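Local coordinates for protein ricin B-related lectin (Polyporus squamosus, PDB 5MUA) that binds galactose through a beta-trefoil lectin domain and carries a calcium-dependent, papain-like cysteine protease domain that E64 inhibits, at residues L238-W252 with A274-F286. Numbering follows the deposited sequence.
With E64 (N-[N-[1-hydroxycarboxyethyl-carbonyl]leucylamino-butyl]-guanidine), chain K.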
loop_
_atom_site.group_PDB
_atom_site.type_symbol
_atom_site.label_atom_id
_atom_site.label_comp_id
_atom_site.label_asym_id
_atom_site.label_seq_id
_atom_site.Cartn_x
_atom_site.Cartn_y
_atom_site.Cartn_z
ATOM N N LEU B 238 8.066 4.331 -3.807
ATOM C CA LEU B 238 8.178 2.908 -4.204
ATOM C C LEU B 238 9.100 2.842 -5.416
ATOM O O LEU B 238 8.970 3.690 -6.333
ATOM C CB LEU B 238 6.820 2.320 -4.544
ATOM C CG LEU B 238 6.773 0.880 -5.079
ATOM C CD1 LEU B 238 7.336 -0.066 -4.027
ATOM C CD2 LEU B 238 5.342 0.505 -5.312
ATOM N N MET B 239 10.053 1.888 -5.411
ATOM C CA MET B 239 10.899 1.666 -6.567
ATOM C C MET B 239 10.973 0.138 -6.830
ATOM O O MET B 239 10.949 -0.632 -5.925
ATOM C CB MET B 239 12.343 2.193 -6.315
ATOM C CG MET B 239 12.633 3.422 -7.089
ATOM S SD MET B 239 14.269 3.933 -6.560
ATOM C CE MET B 239 14.027 5.597 -7.157
ATOM N N PHE B 240 10.951 -0.237 -8.094
ATOM C CA PHE B 240 11.375 -1.550 -8.564
ATOM C C PHE B 240 12.664 -1.300 -9.337
ATOM O O PHE B 240 12.742 -0.426 -10.243
ATOM C CB PHE B 240 10.356 -2.144 -9.551
ATOM C CG PHE B 240 9.068 -2.606 -8.959
ATOM C CD1 PHE B 240 8.733 -2.479 -7.612
ATOM C CD2 PHE B 240 8.180 -3.290 -9.803
ATOM C CE1 PHE B 240 7.538 -2.949 -7.124
ATOM C CE2 PHE B 240 6.969 -3.784 -9.305
ATOM C CZ PHE B 240 6.655 -3.596 -7.968
ATOM N N GLY B 241 13.684 -2.064 -8.997
ATOM C CA GLY B 241 14.947 -1.967 -9.704
ATOM C C GLY B 241 15.616 -3.318 -9.861
ATOM O O GLY B 241 15.130 -4.330 -9.348
ATOM N N SER B 242 16.723 -3.299 -10.586
ATOM C CA SER B 242 17.435 -4.513 -10.859
ATOM C C SER B 242 18.893 -4.305 -10.967
ATOM O O SER B 242 19.397 -3.200 -11.223
ATOM C CB SER B 242 16.924 -5.144 -12.140
ATOM O OG SER B 242 17.069 -4.279 -13.241
ATOM N N LYS B 243 19.588 -5.420 -10.866
ATOM C CA LYS B 243 20.969 -5.425 -11.358
ATOM C C LYS B 243 21.216 -6.758 -12.017
ATOM O O LYS B 243 20.315 -7.577 -12.088
ATOM C CB LYS B 243 21.889 -5.167 -10.197
ATOM C CG LYS B 243 21.501 -5.887 -8.970
ATOM C CD LYS B 243 22.411 -5.545 -7.864
ATOM C CE LYS B 243 22.058 -6.353 -6.629
ATOM N NZ LYS B 243 22.979 -6.013 -5.520
ATOM N N SER B 244 22.447 -7.015 -12.438
ATOM C CA SER B 244 22.720 -8.319 -13.113
ATOM C C SER B 244 22.307 -9.562 -12.278
ATOM O O SER B 244 21.895 -10.578 -12.850
ATOM C CB SER B 244 24.161 -8.402 -13.621
ATOM O OG SER B 244 25.036 -8.594 -12.519
ATOM N N SER B 245 22.366 -9.486 -10.961
ATOM C CA SER B 245 22.028 -10.615 -10.112
ATOM C C SER B 245 20.558 -10.819 -9.661
ATOM O O SER B 245 20.271 -11.825 -9.006
ATOM C CB SER B 245 22.915 -10.534 -8.927
ATOM O OG SER B 245 22.612 -9.348 -8.265
ATOM N N GLY B 246 19.640 -9.883 -10.006
ATOM C CA GLY B 246 18.185 -10.064 -9.837
ATOM C C GLY B 246 17.515 -8.694 -9.589
ATOM O O GLY B 246 18.159 -7.628 -9.670
ATOM N N ALA B 247 16.239 -8.735 -9.274
ATOM C CA ALA B 247 15.407 -7.549 -9.182
ATOM C C ALA B 247 14.795 -7.422 -7.819
ATOM O O ALA B 247 14.508 -8.446 -7.159
ATOM C CB ALA B 247 14.356 -7.553 -10.258
ATOM N N HIS B 248 14.511 -6.164 -7.392
ATOM C CA HIS B 248 14.093 -5.968 -5.986
ATOM C C HIS B 248 13.238 -4.747 -5.913
ATOM O O HIS B 248 13.470 -3.812 -6.673
ATOM C CB HIS B 248 15.366 -5.763 -5.087
ATOM C CG HIS B 248 15.135 -5.799 -3.603
ATOM N ND1 HIS B 248 14.717 -6.910 -2.899
ATOM C CD2 HIS B 248 15.330 -4.854 -2.676
ATOM C CE1 HIS B 248 14.624 -6.634 -1.621
ATOM N NE2 HIS B 248 14.979 -5.376 -1.462
ATOM N N ALA B 249 12.289 -4.792 -4.968
ATOM C CA ALA B 249 11.414 -3.696 -4.628
ATOM C C ALA B 249 11.787 -3.121 -3.300
ATOM O O ALA B 249 12.067 -3.850 -2.371
ATOM C CB ALA B 249 9.929 -4.110 -4.592
ATOM N N TYR B 250 11.738 -1.784 -3.206
ATOM C CA TYR B 250 12.224 -1.087 -1.998
ATOM C C TYR B 250 11.622 0.295 -2.010
ATOM O O TYR B 250 10.864 0.682 -2.954
ATOM C CB TYR B 250 13.801 -1.001 -1.948
ATOM C CG TYR B 250 14.426 -0.651 -3.273
ATOM C CD1 TYR B 250 14.543 -1.611 -4.295
ATOM C CD2 TYR B 250 14.855 0.629 -3.560
ATOM C CE1 TYR B 250 15.056 -1.296 -5.551
ATOM C CE2 TYR B 250 15.376 0.973 -4.821
ATOM C CZ TYR B 250 15.503 0.014 -5.812
ATOM O OH TYR B 250 16.011 0.346 -7.040
ATOM N N ASN B 251 11.854 1.003 -0.932
ATOM C CA ASN B 251 11.269 2.336 -0.782
ATOM C C ASN B 251 12.371 3.421 -0.839
ATOM O O ASN B 251 13.562 3.135 -0.803
ATOM C CB ASN B 251 10.503 2.420 0.533
ATOM C CG ASN B 251 9.335 1.435 0.596
ATOM O OD1 ASN B 251 9.379 0.428 1.297
ATOM N ND2 ASN B 251 8.297 1.741 -0.137
ATOM N N TRP B 252 11.943 4.683 -0.905
ATOM C CA TRP B 252 12.872 5.765 -1.042
ATOM C C TRP B 252 12.266 7.072 -0.567
ATOM O O TRP B 252 11.029 7.244 -0.545
ATOM C CB TRP B 252 13.377 5.931 -2.429
ATOM C CG TRP B 252 12.322 6.267 -3.483
ATOM C CD1 TRP B 252 11.586 5.363 -4.218
ATOM C CD2 TRP B 252 11.944 7.565 -3.955
ATOM N NE1 TRP B 252 10.748 6.051 -5.100
ATOM C CE2 TRP B 252 10.987 7.394 -4.975
ATOM C CE3 TRP B 252 12.317 8.873 -3.597
ATOM C CZ2 TRP B 252 10.360 8.458 -5.583
ATOM C CZ3 TRP B 252 11.729 9.924 -4.253
ATOM C CH2 TRP B 252 10.781 9.718 -5.242
ATOM N N ALA B 274 22.469 4.453 1.099
ATOM C CA ALA B 274 22.758 5.559 0.205
ATOM C C ALA B 274 22.865 5.091 -1.236
ATOM O O ALA B 274 22.603 5.883 -2.123
ATOM C CB ALA B 274 24.037 6.286 0.658
ATOM N N ASN B 275 23.199 3.816 -1.505
ATOM C CA ASN B 275 23.423 3.324 -2.903
ATOM C C ASN B 275 22.335 2.358 -3.474
ATOM O O ASN B 275 22.535 1.749 -4.546
ATOM C CB ASN B 275 24.759 2.565 -2.961
ATOM C CG ASN B 275 24.743 1.261 -2.141
ATOM O OD1 ASN B 275 24.004 1.116 -1.156
ATOM N ND2 ASN B 275 25.540 0.280 -2.573
ATOM N N ALA B 276 21.252 2.176 -2.729
ATOM C CA ALA B 276 20.102 1.290 -3.167
ATOM C C ALA B 276 20.615 -0.185 -3.353
ATOM O O ALA B 276 20.104 -0.949 -4.170
ATOM C CB ALA B 276 19.463 1.855 -4.468
ATOM N N TRP B 277 21.645 -0.554 -2.574
ATOM C CA TRP B 277 22.227 -1.921 -2.646
ATOM C C TRP B 277 22.610 -2.283 -4.094
ATOM O O TRP B 277 22.508 -3.430 -4.537
ATOM C CB TRP B 277 21.266 -2.969 -2.059
ATOM C CG TRP B 277 20.773 -2.557 -0.746
ATOM C CD1 TRP B 277 21.389 -2.734 0.442
ATOM C CD2 TRP B 277 19.571 -1.811 -0.487
ATOM N NE1 TRP B 277 20.638 -2.147 1.462
ATOM C CE2 TRP B 277 19.531 -1.558 0.902
ATOM C CE3 TRP B 277 18.530 -1.333 -1.300
ATOM C CZ2 TRP B 277 18.471 -0.863 1.513
ATOM C CZ3 TRP B 277 17.505 -0.620 -0.700
ATOM C CH2 TRP B 277 17.481 -0.402 0.691
ATOM N N ASP B 278 23.026 -1.275 -4.846
ATOM C CA ASP B 278 23.363 -1.424 -6.232
ATOM C C ASP B 278 22.241 -1.702 -7.211
ATOM O O ASP B 278 22.514 -1.843 -8.401
ATOM C CB ASP B 278 24.533 -2.369 -6.460
ATOM C CG ASP B 278 25.769 -1.927 -5.737
ATOM O OD1 ASP B 278 25.906 -0.740 -5.403
ATOM O OD2 ASP B 278 26.609 -2.781 -5.520
ATOM N N TYR B 279 20.982 -1.628 -6.760
ATOM C CA TYR B 279 19.877 -1.725 -7.738
ATOM C C TYR B 279 19.738 -0.470 -8.486
ATOM O O TYR B 279 19.947 0.644 -7.931
ATOM C CB TYR B 279 18.546 -2.099 -7.078
ATOM C CG TYR B 279 18.582 -3.485 -6.439
ATOM C CD1 TYR B 279 18.537 -4.634 -7.228
ATOM C CD2 TYR B 279 18.641 -3.637 -5.076
ATOM C CE1 TYR B 279 18.596 -5.884 -6.645
ATOM C CE2 TYR B 279 18.675 -4.898 -4.491
ATOM C CZ TYR B 279 18.685 -5.994 -5.280
ATOM O OH TYR B 279 18.707 -7.240 -4.717
ATOM N N LYS B 280 19.312 -0.610 -9.736
ATOM C CA LYS B 280 19.028 0.528 -10.558
ATOM C C LYS B 280 17.578 0.451 -10.947
ATOM O O LYS B 280 17.107 -0.600 -11.439
ATOM C CB LYS B 280 19.962 0.634 -11.772
ATOM C CG LYS B 280 21.445 0.752 -11.429
ATOM C CD LYS B 280 21.778 2.142 -10.832
ATOM C CE LYS B 280 23.129 2.191 -10.133
ATOM N NZ LYS B 280 24.226 1.861 -11.066
ATOM N N ALA B 281 16.868 1.537 -10.683
ATOM C CA ALA B 281 15.415 1.585 -10.820
ATOM C C ALA B 281 14.878 1.671 -12.238
ATOM O O ALA B 281 15.406 2.397 -13.086
ATOM C CB ALA B 281 14.826 2.679 -9.927
ATOM N N TYR B 282 13.848 0.872 -12.512
ATOM C CA TYR B 282 13.085 1.021 -13.731
ATOM C C TYR B 282 11.727 1.622 -13.529
ATOM O O TYR B 282 11.104 2.124 -14.493
ATOM C CB TYR B 282 13.018 -0.265 -14.540
ATOM C CG TYR B 282 12.438 -1.450 -13.825
ATOM C CD1 TYR B 282 11.036 -1.700 -13.834
ATOM C CD2 TYR B 282 13.263 -2.395 -13.214
ATOM C CE1 TYR B 282 10.504 -2.775 -13.172
ATOM C CE2 TYR B 282 12.704 -3.497 -12.562
ATOM C CZ TYR B 282 11.317 -3.702 -12.586
ATOM O OH TYR B 282 10.762 -4.786 -11.942
ATOM N N PHE B 283 11.246 1.619 -12.289
ATOM C CA PHE B 283 9.931 2.100 -11.951
ATOM C C PHE B 283 9.989 2.837 -10.604
ATOM O O PHE B 283 10.584 2.364 -9.650
ATOM C CB PHE B 283 8.921 0.952 -11.930
ATOM C CG PHE B 283 7.719 1.219 -11.123
ATOM C CD1 PHE B 283 6.830 2.193 -11.496
ATOM C CD2 PHE B 283 7.464 0.495 -9.968
ATOM C CE1 PHE B 283 5.710 2.464 -10.723
ATOM C CE2 PHE B 283 6.327 0.755 -9.205
ATOM C CZ PHE B 283 5.474 1.782 -9.567
ATOM N N GLY B 284 9.399 4.010 -10.558
ATOM C CA GLY B 284 9.142 4.690 -9.307
ATOM C C GLY B 284 7.753 5.283 -9.159
ATOM O O GLY B 284 7.163 5.730 -10.119
ATOM N N LEU B 285 7.229 5.271 -7.957
ATOM C CA LEU B 285 5.917 5.845 -7.650
ATOM C C LEU B 285 6.066 6.680 -6.393
ATOM O O LEU B 285 6.677 6.214 -5.450
ATOM C CB LEU B 285 4.869 4.737 -7.426
ATOM C CG LEU B 285 3.495 5.142 -6.914
ATOM C CD1 LEU B 285 2.827 5.953 -7.995
ATOM C CD2 LEU B 285 2.577 3.960 -6.566
ATOM N N PHE B 286 5.535 7.913 -6.374
ATOM C CA PHE B 286 5.569 8.688 -5.136
ATOM C C PHE B 286 4.450 9.699 -5.139
ATOM O O PHE B 286 3.820 9.860 -6.189
ATOM C CB PHE B 286 6.884 9.404 -4.940
ATOM C CG PHE B 286 7.124 10.493 -5.944
ATOM C CD1 PHE B 286 7.550 10.174 -7.209
ATOM C CD2 PHE B 286 6.884 11.813 -5.620
ATOM C CE1 PHE B 286 7.754 11.162 -8.150
ATOM C CE2 PHE B 286 7.131 12.817 -6.541
ATOM C CZ PHE B 286 7.543 12.489 -7.802
ATOM O OXT PHE B 286 4.214 10.323 -4.095
HETATM C C1 E64 K . 12.551 -9.911 -3.256
HETATM O O1 E64 K . 11.817 -10.515 -2.478
HETATM O O2 E64 K . 13.763 -9.614 -3.003
HETATM C C2 E64 K . 11.976 -9.390 -4.510
HETATM C C3 E64 K . 11.101 -10.463 -5.161
HETATM O O3 E64 K . 12.136 -11.343 -5.570
HETATM C C4 E64 K . 10.352 -9.965 -6.342
HETATM O O4 E64 K . 9.205 -9.666 -6.268
HETATM N N1 E64 K . 11.012 -9.769 -7.437
HETATM C C6 E64 K . 10.445 -9.283 -8.686
HETATM C C7 E64 K . 10.704 -7.855 -9.128
HETATM C C8 E64 K . 10.425 -6.803 -8.064
HETATM C C9 E64 K . 8.915 -6.625 -7.887
HETATM C C10 E64 K . 11.051 -5.553 -8.512
HETATM C C11 E64 K . 10.411 -10.275 -9.827
HETATM O O5 E64 K . 11.431 -10.353 -10.493
HETATM N N2 E64 K . 9.357 -11.010 -10.087
HETATM C C12 E64 K . 9.194 -11.831 -11.304
HETATM C C13 E64 K . 8.001 -11.329 -12.108
HETATM C C14 E64 K . 7.609 -12.201 -13.328
HETATM C C15 E64 K . 7.646 -11.369 -14.608
HETATM N N3 E64 K . 6.895 -12.079 -15.650
HETATM C C16 E64 K . 6.585 -11.605 -16.844
HETATM N N4 E64 K . 7.095 -10.435 -17.278
HETATM N N5 E64 K . 5.686 -12.304 -17.612
HETATM O O HOH W 1 17.259 -9.959 -5.960
HETATM O O HOH W 2 17.792 2.299 -7.289
#
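Phe-240 lies between Phe-283 and the inhibitor: the edge of Phe-283 meets one face in a T-shaped pair (CD2 to CG of Phe-240 3.6 Å, planes at 77°), and E64 C9 sits over the centre of the other. Phe-240 CB lies over one face of the Tyr-282 ring in a CH-pi contact, and Tyr-282 OH is 3.5 Å from E64 C10. Tyr-282 and Phe-283 face Phe-240 in a classic beta bulge, where Phe-240 O accepts Tyr-282 N (2.8 Å) and, more loosely, Phe-283 N. Beyond it pairing resumes at Gly-241 and Ala-281. At the turn end of the 238-252 hairpin, the Tyr-279 ring lies between His-248 CB and Lys-243 CE on opposite faces. Lys-243 CG stands between backbone N and carbonyl carbon (chi1 42°); the extended chain beyond carries NZ over that ring in a cation-pi contact and on to Trp-277 O (2.8 Å). Trp-277 turns its edge toward the Tyr-250 face, offset; a water accepts from Tyr-250 OH and donates to Tyr-279 O. His-248 ND1 donates to E64 O2 (2.9 Å); Cys-208 lies alongside on helix 208-226. Phe-283 also meets Tyr-173 and Phe-283 of the second subunit. The contact thus joins an apolar wall under the inhibitor's leucyl side chain to a histidine held at NE2 by Glu-266 and at ND1 by the inhibitor, consistent with a papain-like cysteine-histidine site.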